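Local structure of KLLA0F20702p (5Y5A) at residues L498-D503 and V534-Y539. The protein probably helps recruit telomerase to chromosome ends as the Est1 subunit, through its binding to the telomere protein Cdc13. Numbering follows the deposited sequence.
Sequences LSDFND and VQVLVY
V536 of helix 526-546 fits between F501 and D500 of the loop 498-503: CB and CG1 lie on the F501 ring, and CG2 turns to D500 while still skirting the ring's CD2 side. CB is over one face, 3.8 Å from the F501 ring centroid and 21° off the normal, the geometry of a CH-pi contact displaced toward the rim. CG1 comes down at the far end, 3.5 Å from F501 CZ. The two side chains cross at about a right angle. CG2 of V536, anti to the backbone N, reaches to 3.4 Å from D500 CB. The tight part is V536 with the F501 ring and the CB-CG end of D500, and all three residues are buried. An alanine at F501 would remove the ring beneath CB and CG1, and would probably leave that flank of V536 uncovered and the loop less firmly seated on the helix.

The D500 carboxylate is gripped at both oxygens: F501 N donates to D500 OD1 at 2.7 Å, a bent bond (135° at the hydrogen) arriving on the anti side and 31° out of the carboxylate plane, and OD2 forms a salt bridge with R427, which probably offsets the cost of burying the charge. Contact is looser at partly exposed Y539, where CD2 stays 4.3 Å from D500 O, which lies obliquely to the ring; R475 bonds to the same oxygen and touches the tyrosine. No hydrogen bond joins the two segments; the 190 Å² buried comes from van der Waals contact, mostly of side chains. In this mostly helical N-terminal part of Est1, the loop between helices 483-487 and 512-515 is packed against helix 526-546, while helix 421-433 meets D500 and F501 through C431 and R427 and reaches L537 through A426.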
# COMPACT_ATOMS: atom_id res chain seq x y z
N LEU A 498 -12.03 -3.56 6.36
CA LEU A 498 -13.28 -3.73 5.61
C LEU A 498 -14.40 -4.18 6.55
O LEU A 498 -14.38 -5.29 7.07
CB LEU A 498 -13.10 -4.74 4.47
CG LEU A 498 -11.89 -4.51 3.57
CD1 LEU A 498 -11.84 -5.54 2.44
CD2 LEU A 498 -11.90 -3.09 3.01
N SER A 499 -15.37 -3.30 6.76
CA SER A 499 -16.40 -3.52 7.78
C SER A 499 -17.75 -4.02 7.24
O SER A 499 -18.79 -3.77 7.85
CB SER A 499 -16.62 -2.22 8.56
OG SER A 499 -17.06 -1.17 7.70
N ASP A 500 -17.75 -4.73 6.11
CA ASP A 500 -18.99 -5.32 5.60
C ASP A 500 -19.35 -6.59 6.38
O ASP A 500 -20.51 -6.81 6.70
CB ASP A 500 -18.89 -5.63 4.11
CG ASP A 500 -17.57 -6.27 3.72
OD1 ASP A 500 -16.79 -6.66 4.62
OD2 ASP A 500 -17.32 -6.40 2.50
N PHE A 501 -18.36 -7.41 6.70
CA PHE A 501 -18.57 -8.53 7.61
C PHE A 501 -18.71 -8.01 9.03
O PHE A 501 -18.30 -6.89 9.33
CB PHE A 501 -17.41 -9.52 7.57
CG PHE A 501 -17.39 -10.39 6.35
CD1 PHE A 501 -18.14 -11.55 6.29
CD2 PHE A 501 -16.59 -10.06 5.27
CE1 PHE A 501 -18.11 -12.37 5.17
CE2 PHE A 501 -16.56 -10.85 4.15
CZ PHE A 501 -17.31 -12.01 4.09
N ASN A 502 -19.26 -8.83 9.91
CA ASN A 502 -19.20 -8.56 11.34
C ASN A 502 -18.12 -9.43 11.97
O ASN A 502 -18.38 -10.58 12.33
CB ASN A 502 -20.55 -8.80 12.02
CG ASN A 502 -20.63 -8.20 13.41
OD1 ASN A 502 -19.71 -7.50 13.85
ND2 ASN A 502 -21.72 -8.46 14.11
N ASP A 503 -16.92 -8.88 12.09
CA ASP A 503 -15.78 -9.64 12.62
C ASP A 503 -15.71 -9.48 14.14
O ASP A 503 -14.67 -9.71 14.75
CB ASP A 503 -14.48 -9.17 11.97
CG ASP A 503 -14.43 -9.49 10.48
OD1 ASP A 503 -14.95 -10.57 10.09
OD2 ASP A 503 -13.90 -8.68 9.70
N VAL A 534 -20.10 -13.75 -1.73
CA VAL A 534 -21.42 -13.57 -2.33
C VAL A 534 -22.40 -13.08 -1.27
O VAL A 534 -23.13 -12.10 -1.49
CB VAL A 534 -21.93 -14.87 -2.98
CG1 VAL A 534 -23.42 -14.77 -3.29
CG2 VAL A 534 -21.13 -15.17 -4.25
N GLN A 535 -22.41 -13.74 -0.12
CA GLN A 535 -23.31 -13.37 0.96
C GLN A 535 -23.07 -11.94 1.44
O GLN A 535 -24.01 -11.16 1.57
CB GLN A 535 -23.15 -14.35 2.12
CG GLN A 535 -23.34 -15.79 1.71
CD GLN A 535 -23.34 -16.74 2.88
OE1 GLN A 535 -22.33 -17.36 3.19
NE2 GLN A 535 -24.49 -16.86 3.54
N VAL A 536 -21.82 -11.59 1.70
CA VAL A 536 -21.53 -10.26 2.23
C VAL A 536 -21.84 -9.19 1.19
O VAL A 536 -22.18 -8.06 1.54
CB VAL A 536 -20.05 -10.15 2.71
CG1 VAL A 536 -19.07 -10.33 1.54
CG2 VAL A 536 -19.82 -8.82 3.41
N LEU A 537 -21.74 -9.54 -0.09
CA LEU A 537 -22.01 -8.56 -1.14
C LEU A 537 -23.51 -8.34 -1.27
O LEU A 537 -23.95 -7.21 -1.45
CB LEU A 537 -21.42 -9.00 -2.47
CG LEU A 537 -19.95 -8.63 -2.65
CD1 LEU A 537 -19.40 -9.20 -3.93
CD2 LEU A 537 -19.81 -7.11 -2.63
N VAL A 538 -24.29 -9.42 -1.19
CA VAL A 538 -25.74 -9.31 -1.24
C VAL A 538 -26.22 -8.45 -0.06
O VAL A 538 -27.08 -7.59 -0.21
CB VAL A 538 -26.43 -10.70 -1.23
CG1 VAL A 538 -27.92 -10.57 -0.97
CG2 VAL A 538 -26.20 -11.43 -2.54
N TYR A 539 -25.63 -8.67 1.11
CA TYR A 539 -25.99 -7.92 2.30
C TYR A 539 -25.64 -6.43 2.19
O TYR A 539 -26.45 -5.56 2.50
CB TYR A 539 -25.30 -8.51 3.53
CG TYR A 539 -25.54 -7.73 4.80
CD1 TYR A 539 -26.73 -7.86 5.49
CD2 TYR A 539 -24.58 -6.86 5.30
CE1 TYR A 539 -26.97 -7.15 6.65
CE2 TYR A 539 -24.80 -6.15 6.46
CZ TYR A 539 -26.00 -6.29 7.13
OH TYR A 539 -26.23 -5.59 8.29